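PDB 3BQX: glyoxalase-related enzyme from Fulvimarina pelagi, which is of unknown function but has the paired βαβββ modules of the vicinal oxygen chelate (glyoxalase) superfamily, whose members are often metal-dependent enzymes. Local coordinates for residues V8-G14 with V47-V53; A72-R78 with I120-N126. One frame throughout, in Å; residues are numbered along the deposited sequence.

Contact 1: residues V8-G14 with V47-V53; sequences VITLGIG and VLATWLV
Ile13 and Thr50 meet over the sheet face that also carries Ile9, Leu11 and Leu48: CD1 of Ile13 lies 3.8 Å from CB of Thr50. Ile13 CG1 sits between its own backbone N and carbonyl carbon (chi1 62°), and from there it lies over the peptide of Trp51, with CG1 3.5 Å from Trp51 O. Further back, CD1 of Leu48 leans across to CD1 of Leu11 at 4.1 Å and to CB of Ile9. On the opposite face of the sheet, CG2 of Thr10 comes up to the edge of the Trp51 indole, and CG1 of Val8 rests on CB of Ala49, 4.0 Å away. Between these two layers of side chains two parallel strands run in register, the first and last of a VOC-type βαβββ module, joined by six backbone hydrogen bonds from Ile9 N–Val47 O to Val53 N–Ile13 O. The fifth is less regular, since Ile13 N stands above the carbonyl plane of Trp51. Where the strand gives way to helix 53-60, CG2 of Val53 presses close to Ile13 O at 3.1 Å. Farther out, helix 16-26 covers Leu11, Ile13 and Thr50 with Tyr23 and Ser19, while Glu37 OE2 is hydrogen-bonded to Trp51 NE1. On its outer side strand 8-13 pairs antiparallel with a strand of the second subunit, where Val8 packs on Trp129 of that chain.

Contact 2: residues A72-R78 with I120-N126; sequences ALAHNVR and IWEIAFN
Leu73 spreads over one face of the Trp121 indole in a CH-pi contact, its CB 3.8 Å from the centroid of the six-membered ring and its CD1 3.7 Å from CZ2. The indole plane stands nearly square to the CA-CB-CG plane (chi2 89°), which turns that face to the leucine; NE1 is hydrogen-bonded to Tyr23 OH, and Phe27 meets the indole edge-to-face. Carbon contacts continue along the strands: CB of His75 on CD1 of Ile123, and CG2 of Val77 on CB of Phe125 at 3.9 Å; helix 83-92 covers His75, Val77 and Ile123. On the reverse face, Glu122 extends its chain until OE1 is 3.5 Å from CB of Ala74.

Backbone hydrogen bonds form a parallel pairing, Leu73 with Trp121 and onward to Asn76 with Ala124. Five bonds cross, among them a short one from Glu122 N to Leu73 O at 2.7 Å and one from Val77 N to Ala124 O.

Water takes over as the strands end. One molecule donates to Val77 O and accepts from Asn126 N, both at 2.7 Å; another accepts from Asn76 ND2 and donates to Asn126 O. The side-chain amides of Asn76 and Asn126 point the same way, planes 19° apart. Direct backbone hydrogen bonds thus hold the strands for most of their length, with Leu73–Trp121 packing near their start and solvent-mediated bonds completing the C-terminal end.

How the contacts relate
Contacts 1 and 2 are equivalent joins in two successive βαβββ modules: each zips the first strand of a four-stranded mixed sheet to the last in parallel. Their centres are 19 Å apart on opposite sides of the chain's centre, yet the sheets touch, with Leu11 CD1 4.2 Å from Leu73 CD1 and Ile9 CD1 4.3 Å from Leu73 CD2. Tyr23 of helix 16-26 links them too, packing on Leu11, its OH hydrogen-bonded to Trp121 NE1. Both outer strands, 8-13 and 71-76, pair antiparallel with strands of the second subunit, so both sheets continue across the dimer interface. In VOC relatives such paired modules commonly enclose a metal site; whether this protein has one is not established.

Contact 1: residues V8-G14 with V47-V53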
loop_
_atom_site.group_PDB
_atom_site.type_symbol
_atom_site.label_atom_id
_atom_site.label_comp_id
_atom_site.label_asym_id
_atom_site.label_seq_id
_atom_site.Cartn_x
_atom_site.Cartn_y
_atom_site.Cartn_z
ATOM N N VAL A 8 0.224 0.357 -8.075
ATOM C CA VAL A 8 1.365 -0.345 -7.501
ATOM C C VAL A 8 1.635 0.107 -6.082
ATOM O O VAL A 8 1.525 1.295 -5.784
ATOM C CB VAL A 8 2.673 -0.050 -8.287
ATOM C CG1 VAL A 8 3.805 -0.909 -7.764
ATOM C CG2 VAL A 8 2.470 -0.261 -9.770
ATOM N N ILE A 9 1.957 -0.847 -5.212
ATOM C CA ILE A 9 2.357 -0.543 -3.841
ATOM C C ILE A 9 3.839 -0.886 -3.902
ATOM O O ILE A 9 4.198 -2.033 -4.159
ATOM C CB ILE A 9 1.738 -1.475 -2.774
ATOM C CG1 ILE A 9 0.224 -1.307 -2.731
ATOM C CG2 ILE A 9 2.368 -1.180 -1.401
ATOM C CD1 ILE A 9 -0.459 -2.254 -1.754
ATOM N N THR A 10 4.704 0.096 -3.703
ATOM C CA THR A 10 6.132 -0.177 -3.752
ATOM C C THR A 10 6.741 -0.049 -2.375
ATOM O O THR A 10 6.610 0.983 -1.720
ATOM C CB THR A 10 6.859 0.795 -4.694
ATOM O OG1 THR A 10 6.372 0.615 -6.027
ATOM C CG2 THR A 10 8.360 0.537 -4.692
ATOM N N LEU A 11 7.399 -1.112 -1.933
ATOM C CA LEU A 11 8.061 -1.114 -0.636
ATOM C C LEU A 11 9.555 -1.065 -0.869
ATOM O O LEU A 11 10.076 -1.830 -1.678
ATOM C CB LEU A 11 7.727 -2.383 0.146
ATOM C CG LEU A 11 6.236 -2.630 0.385
ATOM C CD1 LEU A 11 6.036 -3.962 1.100
ATOM C CD2 LEU A 11 5.661 -1.474 1.206
ATOM N N GLY A 12 10.244 -0.170 -0.163
ATOM C CA GLY A 12 11.688 -0.079 -0.290
ATOM C C GLY A 12 12.300 -1.152 0.591
ATOM O O GLY A 12 11.929 -1.285 1.757
ATOM N N ILE A 13 13.238 -1.921 0.042
ATOM C CA ILE A 13 13.876 -3.003 0.788
ATOM C C ILE A 13 15.399 -2.947 0.712
ATOM O O ILE A 13 15.961 -2.248 -0.124
ATOM C CB ILE A 13 13.395 -4.373 0.265
ATOM C CG1 ILE A 13 13.787 -4.533 -1.206
ATOM C CG2 ILE A 13 11.872 -4.484 0.432
ATOM C CD1 ILE A 13 13.680 -5.962 -1.719
ATOM N N GLY A 14 16.060 -3.697 1.588
ATOM C CA GLY A 14 17.513 -3.696 1.596
ATOM C C GLY A 14 18.151 -4.902 0.937
ATOM O O GLY A 14 19.257 -4.804 0.404
ATOM N N VAL A 47 -0.302 -4.258 -8.388
ATOM C CA VAL A 47 0.981 -4.939 -8.292
ATOM C C VAL A 47 1.719 -4.512 -7.027
ATOM O O VAL A 47 1.694 -3.334 -6.660
ATOM C CB VAL A 47 1.860 -4.587 -9.513
ATOM C CG1 VAL A 47 3.203 -5.281 -9.429
ATOM C CG2 VAL A 47 1.140 -4.979 -10.789
ATOM N N LEU A 48 2.342 -5.475 -6.352
ATOM C CA LEU A 48 3.148 -5.205 -5.168
ATOM C C LEU A 48 4.591 -5.279 -5.647
ATOM O O LEU A 48 4.993 -6.265 -6.273
ATOM C CB LEU A 48 2.917 -6.260 -4.075
ATOM C CG LEU A 48 3.925 -6.229 -2.912
ATOM C CD1 LEU A 48 3.737 -4.959 -2.092
ATOM C CD2 LEU A 48 3.730 -7.448 -2.019
ATOM N N ALA A 49 5.362 -4.233 -5.383
ATOM C CA ALA A 49 6.758 -4.205 -5.783
ATOM C C ALA A 49 7.655 -4.035 -4.575
ATOM O O ALA A 49 7.319 -3.296 -3.652
ATOM C CB ALA A 49 7.001 -3.057 -6.750
ATOM N N THR A 50 8.777 -4.751 -4.571
ATOM C CA THR A 50 9.782 -4.621 -3.512
ATOM C C THR A 50 11.037 -4.203 -4.280
ATOM O O THR A 50 11.622 -4.991 -5.021
ATOM C CB THR A 50 9.994 -5.942 -2.742
ATOM O OG1 THR A 50 10.389 -6.983 -3.647
ATOM C CG2 THR A 50 8.715 -6.346 -2.043
ATOM N N TRP A 51 11.412 -2.939 -4.111
ATOM C CA TRP A 51 12.520 -2.308 -4.819
ATOM C C TRP A 51 13.636 -1.917 -3.856
ATOM O O TRP A 51 13.356 -1.396 -2.781
ATOM C CB TRP A 51 11.956 -1.051 -5.483
ATOM C CG TRP A 51 12.689 -0.493 -6.641
ATOM C CD1 TRP A 51 13.743 -1.051 -7.309
ATOM C CD2 TRP A 51 12.353 0.706 -7.347
ATOM N NE1 TRP A 51 14.076 -0.272 -8.395
ATOM C CE2 TRP A 51 13.238 0.810 -8.440
ATOM C CE3 TRP A 51 11.383 1.702 -7.162
ATOM C CZ2 TRP A 51 13.184 1.870 -9.349
ATOM C CZ3 TRP A 51 11.329 2.756 -8.069
ATOM C CH2 TRP A 51 12.224 2.829 -9.150
ATOM N N LEU A 52 14.893 -2.161 -4.230
ATOM C CA LEU A 52 16.000 -1.767 -3.359
ATOM C C LEU A 52 15.838 -0.277 -3.067
ATOM O O LEU A 52 15.617 0.515 -3.980
ATOM C CB LEU A 52 17.347 -2.019 -4.042
ATOM C CG LEU A 52 17.729 -3.491 -4.200
ATOM C CD1 LEU A 52 19.053 -3.599 -4.938
ATOM C CD2 LEU A 52 17.824 -4.145 -2.827
ATOM N N VAL A 53 15.957 0.094 -1.795
ATOM C CA VAL A 53 15.780 1.482 -1.374
ATOM C C VAL A 53 16.587 2.512 -2.158
ATOM O O VAL A 53 16.070 3.576 -2.490
ATOM C CB VAL A 53 16.104 1.657 0.123
ATOM C CG1 VAL A 53 15.698 3.053 0.582
ATOM C CG2 VAL A 53 15.388 0.605 0.936
#

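Contact 2: residues A72-R78 with I120-N126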
loop_
_atom_site.group_PDB
_atom_site.type_symbol
_atom_site.label_atom_id
_atom_site.label_comp_id
_atom_site.label_asym_id
_atom_site.label_seq_id
_atom_site.Cartn_x
_atom_site.Cartn_y
_atom_site.Cartn_z
ATOM N N ALA A 72 0.469 0.258 7.411
ATOM C CA ALA A 72 0.320 -1.173 7.610
ATOM C C ALA A 72 -0.494 -1.735 6.459
ATOM O O ALA A 72 -1.461 -1.116 6.017
ATOM C CB ALA A 72 -0.385 -1.456 8.927
ATOM N N LEU A 73 -0.086 -2.896 5.957
ATOM C CA LEU A 73 -0.810 -3.566 4.880
ATOM C C LEU A 73 -1.521 -4.758 5.500
ATOM O O LEU A 73 -0.916 -5.523 6.240
ATOM C CB LEU A 73 0.153 -4.066 3.802
ATOM C CG LEU A 73 0.999 -2.976 3.146
ATOM C CD1 LEU A 73 1.930 -3.605 2.136
ATOM C CD2 LEU A 73 0.095 -1.949 2.476
ATOM N N ALA A 74 -2.798 -4.939 5.196
ATOM C CA ALA A 74 -3.537 -6.053 5.766
ATOM C C ALA A 74 -3.828 -7.126 4.733
ATOM O O ALA A 74 -4.066 -6.825 3.560
ATOM C CB ALA A 74 -4.846 -5.551 6.374
ATOM N N HIS A 75 -3.772 -8.379 5.178
ATOM C CA HIS A 75 -4.096 -9.536 4.354
ATOM C C HIS A 75 -5.236 -10.194 5.121
ATOM O O HIS A 75 -5.061 -10.578 6.277
ATOM C CB HIS A 75 -2.915 -10.509 4.246
ATOM C CG HIS A 75 -3.235 -11.756 3.479
ATOM N ND1 HIS A 75 -3.630 -12.932 4.080
ATOM C CD2 HIS A 75 -3.270 -11.989 2.145
ATOM C CE1 HIS A 75 -3.893 -13.835 3.152
ATOM N NE2 HIS A 75 -3.684 -13.287 1.968
ATOM N N ASN A 76 -6.404 -10.292 4.496
ATOM C CA ASN A 76 -7.575 -10.889 5.134
ATOM C C ASN A 76 -7.785 -12.344 4.727
ATOM O O ASN A 76 -7.757 -12.682 3.545
ATOM C CB ASN A 76 -8.821 -10.063 4.800
ATOM C CG ASN A 76 -8.880 -8.756 5.570
ATOM O OD1 ASN A 76 -7.868 -8.284 6.097
ATOM N ND2 ASN A 76 -10.068 -8.160 5.630
ATOM N N VAL A 77 -8.007 -13.197 5.722
ATOM C CA VAL A 77 -8.202 -14.627 5.490
ATOM C C VAL A 77 -9.673 -15.025 5.523
ATOM O O VAL A 77 -10.512 -14.285 6.035
ATOM C CB VAL A 77 -7.413 -15.451 6.528
ATOM C CG1 VAL A 77 -5.934 -15.090 6.440
ATOM C CG2 VAL A 77 -7.943 -15.175 7.926
ATOM N N ARG A 78 -9.978 -16.211 4.995
ATOM C CA ARG A 78 -11.360 -16.681 4.925
ATOM C C ARG A 78 -11.916 -17.400 6.158
ATOM O O ARG A 78 -13.096 -17.745 6.187
ATOM C CB ARG A 78 -11.538 -17.567 3.687
ATOM C CG ARG A 78 -11.318 -16.832 2.369
ATOM C CD ARG A 78 -11.621 -17.729 1.178
ATOM N NE ARG A 78 -11.329 -17.084 -0.101
ATOM C CZ ARG A 78 -12.059 -16.111 -0.640
ATOM N NH1 ARG A 78 -13.138 -15.657 -0.015
ATOM N NH2 ARG A 78 -11.708 -15.592 -1.809
ATOM N N ILE A 120 5.051 -3.269 8.139
ATOM C CA ILE A 120 4.026 -3.934 8.923
ATOM C C ILE A 120 2.878 -4.584 8.165
ATOM O O ILE A 120 2.231 -3.959 7.316
ATOM C CB ILE A 120 3.414 -2.946 9.942
ATOM C CG1 ILE A 120 4.522 -2.392 10.846
ATOM C CG2 ILE A 120 2.337 -3.635 10.756
ATOM C CD1 ILE A 120 4.056 -1.282 11.773
ATOM N N TRP A 121 2.628 -5.849 8.484
ATOM C CA TRP A 121 1.533 -6.584 7.883
ATOM C C TRP A 121 0.539 -6.995 8.949
ATOM O O TRP A 121 0.922 -7.486 10.016
ATOM C CB TRP A 121 2.021 -7.860 7.190
ATOM C CG TRP A 121 2.593 -7.636 5.844
ATOM C CD1 TRP A 121 3.890 -7.358 5.541
ATOM C CD2 TRP A 121 1.874 -7.621 4.606
ATOM N NE1 TRP A 121 4.032 -7.165 4.183
ATOM C CE2 TRP A 121 2.808 -7.325 3.589
ATOM C CE3 TRP A 121 0.532 -7.832 4.257
ATOM C CZ2 TRP A 121 2.444 -7.230 2.243
ATOM C CZ3 TRP A 121 0.172 -7.734 2.908
ATOM C CH2 TRP A 121 1.125 -7.439 1.926
ATOM N N GLU A 122 -0.739 -6.776 8.680
ATOM C CA GLU A 122 -1.779 -7.210 9.591
ATOM C C GLU A 122 -2.367 -8.464 8.960
ATOM O O GLU A 122 -2.669 -8.470 7.768
ATOM C CB GLU A 122 -2.891 -6.167 9.729
ATOM C CG GLU A 122 -4.100 -6.701 10.508
ATOM C CD GLU A 122 -5.219 -5.695 10.623
ATOM O OE1 GLU A 122 -5.263 -4.763 9.793
ATOM O OE2 GLU A 122 -6.070 -5.846 11.530
ATOM N N ILE A 123 -2.483 -9.538 9.737
ATOM C CA ILE A 123 -3.101 -10.758 9.242
ATOM C C ILE A 123 -4.417 -10.750 9.993
ATOM O O ILE A 123 -4.440 -10.812 11.222
ATOM C CB ILE A 123 -2.283 -12.014 9.587
ATOM C CG1 ILE A 123 -0.865 -11.880 9.019
ATOM C CG2 ILE A 123 -2.971 -13.245 9.022
ATOM C CD1 ILE A 123 -0.806 -11.596 7.526
ATOM N N ALA A 124 -5.515 -10.664 9.259
ATOM C CA ALA A 124 -6.808 -10.554 9.903
ATOM C C ALA A 124 -7.939 -11.377 9.336
ATOM O O ALA A 124 -7.962 -11.716 8.154
ATOM C CB ALA A 124 -7.232 -9.082 9.909
ATOM N N PHE A 125 -8.881 -11.689 10.219
ATOM C CA PHE A 125 -10.098 -12.388 9.854
ATOM C C PHE A 125 -11.198 -11.379 10.169
ATOM O O PHE A 125 -11.425 -11.052 11.332
ATOM C CB PHE A 125 -10.306 -13.651 10.694
ATOM C CG PHE A 125 -11.677 -14.253 10.537
ATOM C CD1 PHE A 125 -12.120 -14.695 9.295
ATOM C CD2 PHE A 125 -12.538 -14.343 11.626
ATOM C CE1 PHE A 125 -13.405 -15.215 9.136
ATOM C CE2 PHE A 125 -13.825 -14.862 11.479
ATOM C CZ PHE A 125 -14.259 -15.299 10.234
ATOM N N ASN A 126 -11.837 -10.848 9.132
ATOM C CA ASN A 126 -12.919 -9.882 9.298
ATOM C C ASN A 126 -14.055 -10.358 8.400
ATOM O O ASN A 126 -14.126 -10.002 7.223
ATOM C CB ASN A 126 -12.474 -8.484 8.866
ATOM C CG ASN A 126 -13.487 -7.419 9.231
ATOM O OD1 ASN A 126 -14.694 -7.659 9.194
ATOM N ND2 ASN A 126 -13.003 -6.232 9.577
HETATM O O HOH W 1 -12.561 -9.699 4.996
HETATM O O HOH W 2 -11.347 -11.811 6.663
#